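Uncharacterized protein lp_2664 (Lactobacillus plantarum WCFS1, PDB 2PJQ) is of unknown function but carries an HD domain, and so is possibly a metal-dependent phosphohydrolase of the HD superfamily. Local coordinates at residues K151-P155 and F213-W217; F179-F184 and M206-D211. All coordinates share one frame; numbering follows the deposited sequence.

Contact 1: K151-P155 and F213-W217; sequences KIYDP and FKAEW
Tyr-153, in an irregular loop, reaches across to Phe-213, Lys-214 and Trp-217 on a turn of helix; the backbones stay well apart, the nearest CA atoms, of Pro-155 and Lys-214, being 9.1 Å from each other, and side chains alone fill the gap. With CG anti to the backbone N (chi1 180°), the tyrosine ring is carried out against both aromatic residues of the helix. Its CD2 edge points at the face of the indole, with Tyr-153 CD2 sitting 3.7 Å from Trp-217 CD2. This is an edge-to-face pair: the tyrosine and the six-membered ring of Trp-217 have centroids 5.0 Å apart and planes at 84°. Phe-213 makes a second, offset edge-to-face pair, but with the roles reversed, since here its own edge is turned toward the tyrosine face. Phe-213 CE1 also lies 3.6 Å from Tyr-153 CB, close to the root of the ring. Farther out, the bent chain of Lys-214 crosses the phenol end at about a right angle and lays its methylene CD 3.3 Å from Tyr-153 OH, a packing contact. Ile-152 adds CG2 against Phe-213 CZ at 3.8 Å, and Pro-155 brings CD to within 3.9 Å of Trp-217 CZ2. Ile-176 of helix 175-183 touches both the tyrosine and Phe-213; Trp-217 also packs on Arg-37 of the second subunit. The result is a three-membered aromatic cluster near the surface of this all-helical protein, joining the loop after helix 134-148 to the C-terminal helix 204-219.

Contact 2: F179-F184 and M206-D211; sequences FYEKLF and MHEFVD
Phe-184 and His-207 stack face to face in a largely apolar helix-helix contact, where the last part of helix 175-183, with Phe-184 following, packs against the first half of helix 204-219, partly buried near the C-terminal end of the chain. The short axes run nearly antiparallel, at 155°, and are 11.9 Å apart, a separation bridged by large aromatic side chains. The two stacked rings lie almost flat on one another, with centroids 3.7 Å apart and planes at 9°. On its opposite face the Phe-184 ring is covered by Phe-179 CB, so it is sandwiched between its own segment and the histidine. The i+5 bond from Phe-184 N to Phe-179 O, 2.8 Å, belongs to a wider pi-type turn and holds the ring's backbone in place. This is antiparallel helix packing within an all-helical HD-domain protein. Val-210 serves both phenylalanines: its CG2, anti to the carbonyl carbon, sits over the face of Phe-179 in a CH-pi contact and also meets Phe-184 CZ. The other methyl, Val-210 CG1, lies 3.6 Å from Tyr-180 OH. With Phe-184 cut back to an alanine, the His-207 ring is likely to lose its stacking partner and a gap to open beside Val-210 CG2. Selenomethionine Met-206 bends its terminal CE against both Leu-183 and the Phe-179 ring, while its CB approaches the Phe-184 edge. Phe-179 and Phe-209 meet obliquely, and both reach Ile-138 and Leu-142 of helix 134-148.

In the fold
Both contacts use helix 204-219: contact 2 its first half, contact 1 the turn that follows. Their centres are 12 Å apart and they touch, Lys-214 CE lying 3.6 Å from Tyr-180 OH. Along the chain the order is 151-155, 179-184, 206-211, 213-217, so contact 2 is nested inside the loop that contact 1 closes. The C-terminal helix is thus packed at successive levels, first on helix 175-183 and then on the loop after helix 134-148. Contact 1 lies farther out, about 25 Å from the chain's centre to its own, against 17 Å for contact 2. Both also meet the second subunit, placing this helix at the dimer interface.

Contact 1: K151-P155 and F213-W217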
loop_
_atom_site.group_PDB
_atom_site.type_symbol
_atom_site.label_atom_id
_atom_site.label_comp_id
_atom_site.label_asym_id
_atom_site.label_seq_id
_atom_site.Cartn_x
_atom_site.Cartn_y
_atom_site.Cartn_z
ATOM N N LYS B 151 -7.898 5.957 4.743
ATOM C CA LYS B 151 -8.726 5.828 3.549
ATOM C C LYS B 151 -7.871 6.069 2.287
ATOM O O LYS B 151 -7.013 6.958 2.261
ATOM C CB LYS B 151 -9.860 6.843 3.631
ATOM C CG LYS B 151 -10.995 6.629 2.648
ATOM C CD LYS B 151 -12.065 7.690 2.856
ATOM C CE LYS B 151 -12.611 7.654 4.281
ATOM N NZ LYS B 151 -13.469 8.835 4.567
ATOM N N ILE B 152 -8.107 5.298 1.232
ATOM C CA ILE B 152 -7.300 5.457 0.030
ATOM C C ILE B 152 -7.642 6.674 -0.808
ATOM O O ILE B 152 -6.751 7.326 -1.342
ATOM C CB ILE B 152 -7.386 4.217 -0.899
ATOM C CG1 ILE B 152 -7.146 2.939 -0.101
ATOM C CG2 ILE B 152 -6.321 4.312 -1.995
ATOM C CD1 ILE B 152 -7.390 1.668 -0.889
ATOM N N TYR B 153 -8.928 6.978 -0.920
ATOM C CA TYR B 153 -9.380 8.097 -1.734
ATOM C C TYR B 153 -10.826 8.427 -1.407
ATOM O O TYR B 153 -11.556 7.578 -0.907
ATOM C CB TYR B 153 -9.262 7.709 -3.202
ATOM C CG TYR B 153 -9.703 8.764 -4.181
ATOM C CD1 TYR B 153 -9.062 9.996 -4.241
ATOM C CD2 TYR B 153 -10.730 8.509 -5.084
ATOM C CE1 TYR B 153 -9.425 10.948 -5.178
ATOM C CE2 TYR B 153 -11.104 9.452 -6.028
ATOM C CZ TYR B 153 -10.445 10.672 -6.071
ATOM O OH TYR B 153 -10.799 11.606 -7.019
ATOM N N ASP B 154 -11.243 9.657 -1.696
ATOM C CA ASP B 154 -12.616 10.098 -1.427
ATOM C C ASP B 154 -12.839 11.347 -2.278
ATOM O O ASP B 154 -12.576 12.453 -1.823
ATOM C CB ASP B 154 -12.766 10.449 0.065
ATOM C CG ASP B 154 -14.225 10.445 0.547
ATOM O OD1 ASP B 154 -15.115 10.926 -0.188
ATOM O OD2 ASP B 154 -14.476 9.974 1.682
ATOM N N PRO B 155 -13.321 11.190 -3.524
ATOM C CA PRO B 155 -13.543 12.365 -4.380
ATOM C C PRO B 155 -14.187 13.545 -3.665
ATOM O O PRO B 155 -13.990 14.701 -4.043
ATOM C CB PRO B 155 -14.407 11.814 -5.522
ATOM C CG PRO B 155 -14.984 10.547 -4.976
ATOM C CD PRO B 155 -13.858 9.980 -4.162
ATOM N N PHE B 213 -4.950 6.156 -11.304
ATOM C CA PHE B 213 -5.828 5.761 -10.211
ATOM C C PHE B 213 -7.176 6.488 -10.293
ATOM O O PHE B 213 -8.221 5.897 -10.021
ATOM C CB PHE B 213 -5.154 6.040 -8.854
ATOM C CG PHE B 213 -6.007 5.681 -7.661
ATOM C CD1 PHE B 213 -7.027 6.525 -7.236
ATOM C CD2 PHE B 213 -5.795 4.489 -6.972
ATOM C CE1 PHE B 213 -7.833 6.189 -6.139
ATOM C CE2 PHE B 213 -6.590 4.138 -5.876
ATOM C CZ PHE B 213 -7.610 4.992 -5.458
ATOM N N LYS B 214 -7.157 7.761 -10.675
ATOM C CA LYS B 214 -8.389 8.535 -10.765
ATOM C C LYS B 214 -9.082 8.316 -12.093
ATOM O O LYS B 214 -10.280 8.557 -12.223
ATOM C CB LYS B 214 -8.100 10.016 -10.544
ATOM C CG LYS B 214 -7.315 10.232 -9.275
ATOM C CD LYS B 214 -7.835 11.381 -8.455
ATOM C CE LYS B 214 -7.349 12.693 -8.986
ATOM N NZ LYS B 214 -7.771 13.738 -8.030
ATOM N N ALA B 215 -8.328 7.854 -13.081
ATOM C CA ALA B 215 -8.909 7.577 -14.387
ATOM C C ALA B 215 -9.721 6.282 -14.271
ATOM O O ALA B 215 -10.847 6.197 -14.762
ATOM C CB ALA B 215 -7.806 7.425 -15.437
ATOM N N GLU B 216 -9.129 5.290 -13.601
ATOM C CA GLU B 216 -9.727 3.968 -13.373
ATOM C C GLU B 216 -10.922 4.023 -12.419
ATOM O O GLU B 216 -11.924 3.336 -12.616
ATOM C CB GLU B 216 -8.656 3.006 -12.826
ATOM C CG GLU B 216 -7.661 2.542 -13.894
ATOM C CD GLU B 216 -6.469 1.737 -13.359
ATOM O OE1 GLU B 216 -6.638 0.883 -12.460
ATOM O OE2 GLU B 216 -5.352 1.947 -13.868
ATOM N N TRP B 217 -10.813 4.845 -11.387
ATOM C CA TRP B 217 -11.885 4.987 -10.418
ATOM C C TRP B 217 -13.111 5.606 -11.079
ATOM O O TRP B 217 -14.219 5.094 -10.919
ATOM C CB TRP B 217 -11.410 5.849 -9.244
ATOM C CG TRP B 217 -12.468 6.167 -8.243
ATOM C CD1 TRP B 217 -13.561 6.966 -8.432
ATOM C CD2 TRP B 217 -12.506 5.755 -6.874
ATOM N NE1 TRP B 217 -14.271 7.084 -7.265
ATOM C CE2 TRP B 217 -13.645 6.349 -6.289
ATOM C CE3 TRP B 217 -11.687 4.947 -6.081
ATOM C CZ2 TRP B 217 -13.987 6.161 -4.944
ATOM C CZ3 TRP B 217 -12.026 4.762 -4.743
ATOM C CH2 TRP B 217 -13.166 5.367 -4.191
#

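Contact 2: F179-F184 and M206-D211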
loop_
_atom_site.group_PDB
_atom_site.type_symbol
_atom_site.label_atom_id
_atom_site.label_comp_id
_atom_site.label_asym_id
_atom_site.label_seq_id
_atom_site.Cartn_x
_atom_site.Cartn_y
_atom_site.Cartn_z
ATOM N N PHE B 179 -0.057 12.482 -1.911
ATOM C CA PHE B 179 0.829 12.828 -3.017
ATOM C C PHE B 179 0.649 14.315 -3.268
ATOM O O PHE B 179 1.614 15.067 -3.287
ATOM C CB PHE B 179 0.493 12.032 -4.284
ATOM C CG PHE B 179 0.781 10.568 -4.170
ATOM C CD1 PHE B 179 -0.070 9.732 -3.468
ATOM C CD2 PHE B 179 1.931 10.032 -4.710
ATOM C CE1 PHE B 179 0.223 8.375 -3.306
ATOM C CE2 PHE B 179 2.232 8.675 -4.549
ATOM C CZ PHE B 179 1.374 7.853 -3.845
ATOM N N TYR B 180 -0.599 14.737 -3.430
ATOM C CA TYR B 180 -0.895 16.141 -3.671
ATOM C C TYR B 180 -0.399 17.008 -2.532
ATOM O O TYR B 180 0.284 18.005 -2.760
ATOM C CB TYR B 180 -2.402 16.350 -3.845
ATOM C CG TYR B 180 -2.933 15.907 -5.190
ATOM C CD1 TYR B 180 -2.446 16.472 -6.368
ATOM C CD2 TYR B 180 -3.891 14.888 -5.290
ATOM C CE1 TYR B 180 -2.888 16.031 -7.614
ATOM C CE2 TYR B 180 -4.342 14.441 -6.535
ATOM C CZ TYR B 180 -3.830 15.013 -7.689
ATOM O OH TYR B 180 -4.207 14.533 -8.920
ATOM N N GLU B 181 -0.745 16.611 -1.311
ATOM C CA GLU B 181 -0.380 17.343 -0.097
ATOM C C GLU B 181 1.097 17.351 0.283
ATOM O O GLU B 181 1.570 18.292 0.932
ATOM C CB GLU B 181 -1.173 16.790 1.090
ATOM C CG GLU B 181 -2.653 17.059 1.012
ATOM C CD GLU B 181 -3.431 16.391 2.120
ATOM O OE1 GLU B 181 -2.947 16.361 3.272
ATOM O OE2 GLU B 181 -4.546 15.907 1.840
ATOM N N LYS B 182 1.822 16.300 -0.105
ATOM C CA LYS B 182 3.226 16.185 0.257
ATOM C C LYS B 182 4.146 15.657 -0.831
ATOM O O LYS B 182 4.792 16.435 -1.521
ATOM C CB LYS B 182 3.357 15.320 1.522
ATOM C CG LYS B 182 4.795 15.140 2.020
ATOM C CD LYS B 182 4.870 14.808 3.503
ATOM C CE LYS B 182 6.283 14.437 3.911
ATOM N NZ LYS B 182 6.545 12.965 3.769
ATOM N N LEU B 183 4.205 14.339 -0.976
ATOM C CA LEU B 183 5.070 13.668 -1.956
ATOM C C LEU B 183 5.351 14.342 -3.311
ATOM O O LEU B 183 6.461 14.226 -3.836
ATOM C CB LEU B 183 4.536 12.258 -2.199
ATOM C CG LEU B 183 4.218 11.536 -0.888
ATOM C CD1 LEU B 183 3.810 10.086 -1.164
ATOM C CD2 LEU B 183 5.441 11.607 0.023
ATOM N N PHE B 184 4.360 15.027 -3.882
ATOM C CA PHE B 184 4.545 15.707 -5.168
ATOM C C PHE B 184 5.389 16.979 -5.054
ATOM O O PHE B 184 5.781 17.548 -6.070
ATOM C CB PHE B 184 3.191 16.083 -5.800
ATOM C CG PHE B 184 2.504 14.955 -6.554
ATOM C CD1 PHE B 184 3.157 13.754 -6.833
ATOM C CD2 PHE B 184 1.189 15.114 -6.992
ATOM C CE1 PHE B 184 2.500 12.725 -7.536
ATOM C CE2 PHE B 184 0.523 14.101 -7.688
ATOM C CZ PHE B 184 1.178 12.904 -7.965
HETATM N N MSE B 206 4.996 8.572 -9.840
HETATM C CA MSE B 206 3.994 8.898 -8.859
HETATM C C MSE B 206 2.839 9.554 -9.586
HETATM O O MSE B 206 1.682 9.228 -9.317
HETATM C CB MSE B 206 4.563 9.840 -7.803
HETATM C CG MSE B 206 5.723 9.281 -7.001
HETATM SE SE MSE B 206 6.300 10.566 -5.656
HETATM C CE MSE B 206 5.410 9.825 -4.119
ATOM N N HIS B 207 3.147 10.467 -10.511
ATOM C CA HIS B 207 2.092 11.142 -11.277
ATOM C C HIS B 207 1.281 10.188 -12.152
ATOM O O HIS B 207 0.082 10.372 -12.305
ATOM C CB HIS B 207 2.651 12.279 -12.140
ATOM C CG HIS B 207 2.710 13.590 -11.429
ATOM N ND1 HIS B 207 3.852 14.043 -10.803
ATOM C CD2 HIS B 207 1.749 14.502 -11.163
ATOM C CE1 HIS B 207 3.588 15.175 -10.175
ATOM N NE2 HIS B 207 2.317 15.476 -10.374
ATOM N N GLU B 208 1.927 9.181 -12.731
ATOM C CA GLU B 208 1.204 8.200 -13.536
ATOM C C GLU B 208 0.271 7.379 -12.637
ATOM O O GLU B 208 -0.807 6.943 -13.060
ATOM C CB GLU B 208 2.182 7.268 -14.259
ATOM C CG GLU B 208 2.607 7.791 -15.635
ATOM C CD GLU B 208 3.998 7.328 -16.028
ATOM O OE1 GLU B 208 4.205 6.096 -16.113
ATOM O OE2 GLU B 208 4.881 8.198 -16.247
ATOM N N PHE B 209 0.689 7.191 -11.388
ATOM C CA PHE B 209 -0.091 6.431 -10.429
ATOM C C PHE B 209 -1.335 7.184 -9.971
ATOM O O PHE B 209 -2.435 6.644 -10.044
ATOM C CB PHE B 209 0.771 6.047 -9.221
ATOM C CG PHE B 209 0.019 5.314 -8.155
ATOM C CD1 PHE B 209 -0.465 4.029 -8.378
ATOM C CD2 PHE B 209 -0.251 5.924 -6.936
ATOM C CE1 PHE B 209 -1.212 3.360 -7.395
ATOM C CE2 PHE B 209 -0.999 5.263 -5.947
ATOM C CZ PHE B 209 -1.479 3.978 -6.182
ATOM N N VAL B 210 -1.174 8.419 -9.495
ATOM C CA VAL B 210 -2.318 9.212 -9.041
ATOM C C VAL B 210 -3.279 9.490 -10.209
ATOM O O VAL B 210 -4.500 9.596 -10.032
ATOM C CB VAL B 210 -1.855 10.550 -8.432
ATOM C CG1 VAL B 210 -3.040 11.326 -7.852
ATOM C CG2 VAL B 210 -0.830 10.279 -7.362
ATOM N N ASP B 211 -2.728 9.604 -11.411
ATOM C CA ASP B 211 -3.551 9.855 -12.579
ATOM C C ASP B 211 -4.295 8.586 -12.987
ATOM O O ASP B 211 -5.526 8.567 -13.016
ATOM C CB ASP B 211 -2.684 10.418 -13.711
ATOM C CG ASP B 211 -2.274 11.871 -13.450
ATOM O OD1 ASP B 211 -2.674 12.419 -12.394
ATOM O OD2 ASP B 211 -1.565 12.471 -14.284
#